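Local coordinates for AlyGC (Glaciecola chathamensis, PDB 5GKD), which cleaves alginate as a polysaccharide lyase of family 6, with a calcium ion bound in the structure, at residues 648-653 against 677-682. Sequence-based numbering, arbitrary orientation.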
loop_
_atom_site.group_PDB
_atom_site.type_symbol
_atom_site.label_atom_id
_atom_site.label_comp_id
_atom_site.label_asym_id
_atom_site.label_seq_id
_atom_site.Cartn_x
_atom_site.Cartn_y
_atom_site.Cartn_z
ATOM N N VAL A 648 24.661 -8.581 14.441
ATOM C CA VAL A 648 23.662 -7.887 13.634
ATOM C C VAL A 648 23.589 -8.526 12.252
ATOM O O VAL A 648 24.621 -8.809 11.635
ATOM C CB VAL A 648 23.981 -6.385 13.523
ATOM C CG1 VAL A 648 23.066 -5.724 12.513
ATOM C CG2 VAL A 648 23.857 -5.719 14.873
ATOM N N GLY A 649 22.368 -8.763 11.775
ATOM C CA GLY A 649 22.135 -9.083 10.382
ATOM C C GLY A 649 22.173 -10.544 9.996
ATOM O O GLY A 649 22.008 -10.850 8.812
ATOM N N LYS A 650 22.359 -11.462 10.941
ATOM C CA LYS A 650 22.597 -12.855 10.589
ATOM C C LYS A 650 21.356 -13.729 10.669
ATOM O O LYS A 650 21.456 -14.934 10.456
ATOM C CB LYS A 650 23.703 -13.435 11.483
ATOM C CG LYS A 650 25.105 -13.054 11.024
ATOM C CD LYS A 650 26.004 -12.677 12.180
ATOM C CE LYS A 650 26.203 -13.832 13.148
ATOM N NZ LYS A 650 26.867 -13.383 14.403
ATOM N N GLY A 651 20.193 -13.162 10.964
ATOM C CA GLY A 651 18.994 -13.975 11.041
ATOM C C GLY A 651 18.685 -14.659 9.723
ATOM O O GLY A 651 18.937 -14.128 8.643
ATOM N N LYS A 652 18.119 -15.861 9.819
ATOM C CA LYS A 652 17.800 -16.627 8.620
ATOM C C LYS A 652 16.702 -15.988 7.778
ATOM O O LYS A 652 16.509 -16.407 6.641
ATOM C CB LYS A 652 17.381 -18.055 8.993
ATOM C CG LYS A 652 15.973 -18.157 9.575
ATOM C CD LYS A 652 15.577 -19.607 9.912
ATOM C CE LYS A 652 14.193 -19.648 10.577
ATOM N NZ LYS A 652 14.030 -20.737 11.606
ATOM N N ARG A 653 15.969 -15.013 8.299
ATOM C CA ARG A 653 14.932 -14.374 7.504
ATOM C C ARG A 653 15.402 -13.095 6.827
ATOM O O ARG A 653 14.633 -12.500 6.065
ATOM C CB ARG A 653 13.694 -14.105 8.368
ATOM C CG ARG A 653 13.061 -15.390 8.864
ATOM C CD ARG A 653 11.820 -15.148 9.690
ATOM N NE ARG A 653 11.522 -16.335 10.484
ATOM C CZ ARG A 653 10.685 -17.291 10.105
ATOM N NH1 ARG A 653 10.043 -17.188 8.949
ATOM N NH2 ARG A 653 10.488 -18.339 10.885
ATOM N N ASN A 677 30.973 -9.409 14.873
ATOM C CA ASN A 677 30.280 -10.673 14.657
ATOM C C ASN A 677 28.948 -10.456 13.948
ATOM O O ASN A 677 27.881 -10.817 14.449
ATOM C CB ASN A 677 30.087 -11.395 15.988
ATOM C CG ASN A 677 31.392 -11.546 16.755
ATOM O OD1 ASN A 677 32.385 -12.043 16.214
ATOM N ND2 ASN A 677 31.405 -11.092 18.005
ATOM N N SER A 678 29.025 -9.845 12.770
ATOM C CA SER A 678 27.826 -9.374 12.087
ATOM C C SER A 678 27.911 -9.662 10.593
ATOM O O SER A 678 28.950 -10.055 10.059
ATOM C CB SER A 678 27.605 -7.881 12.326
ATOM O OG SER A 678 27.440 -7.590 13.709
ATOM N N ALA A 679 26.783 -9.479 9.926
ATOM C CA ALA A 679 26.736 -9.575 8.488
ATOM C C ALA A 679 27.388 -8.333 7.877
ATOM O O ALA A 679 27.466 -7.286 8.518
ATOM C CB ALA A 679 25.284 -9.732 8.029
ATOM N N PRO A 680 27.874 -8.432 6.646
ATOM C CA PRO A 680 28.642 -7.325 6.057
ATOM C C PRO A 680 27.767 -6.134 5.672
ATOM O O PRO A 680 26.536 -6.194 5.636
ATOM C CB PRO A 680 29.257 -7.970 4.819
ATOM C CG PRO A 680 28.277 -9.029 4.442
ATOM C CD PRO A 680 27.819 -9.597 5.743
ATOM N N ILE A 681 28.444 -5.023 5.403
ATOM C CA ILE A 681 27.857 -3.882 4.712
ATOM C C ILE A 681 27.840 -4.183 3.219
ATOM O O ILE A 681 28.818 -4.704 2.679
ATOM C CB ILE A 681 28.676 -2.611 5.001
ATOM C CG1 ILE A 681 28.639 -2.260 6.482
ATOM C CG2 ILE A 681 28.205 -1.447 4.142
ATOM C CD1 ILE A 681 29.673 -1.202 6.839
ATOM N N ILE A 682 26.741 -3.870 2.532
ATOM C CA ILE A 682 26.654 -4.155 1.102
ATOM C C ILE A 682 26.177 -2.914 0.369
ATOM O O ILE A 682 25.087 -2.401 0.652
ATOM C CB ILE A 682 25.731 -5.341 0.780
ATOM C CG1 ILE A 682 26.219 -6.620 1.462
ATOM C CG2 ILE A 682 25.687 -5.558 -0.733
ATOM C CD1 ILE A 682 25.448 -7.861 1.067
#
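Ser678 and Val648 meet where two successive coils of the C-terminal parallel beta-helix turn out of their strands. The Ser678 hydroxyl stands in for a backbone carbonyl: Val648 N donates to OG over 3.0 Å, with an N-H...O angle of 151°. OG sits beside its own backbone N, anti to the carbonyl carbon (chi1 -61°); it receives Val648 N from the neighbouring coil and gives its own hydrogen to Asn676 O within its own coil. The next bond between the coils is an ordinary backbone one, Ala679 N giving a nearly straight bond of 2.8 Å to Val648 O. Ala679 directs its methyl at the turn, where CB lies 3.5 Å from Gly649 O; Gly649, with no CB, leaves room for that methyl.

Lys650 closes the solvent side. Its chain is bent at chi2 and chi3; CD lies 3.8 Å from Ser678 CA, and NZ reaches Asn677 O at 2.8 Å, the ammonium sitting above the carbonyl plane. The same NZ forms a salt bridge with Glu647. An alanine in place of Ser678 would probably leave Val648 N without its acceptor across the coils and Asn676 O without the hydroxyl.

At the end of strand 644-648 and in the turn that follows, then, coil-to-coil bonding runs through one hydroxyl, one peptide pair and one ammonium, with the two bonds of Val648 buried and the lysine's charge, probably balanced by Glu647, at the surface.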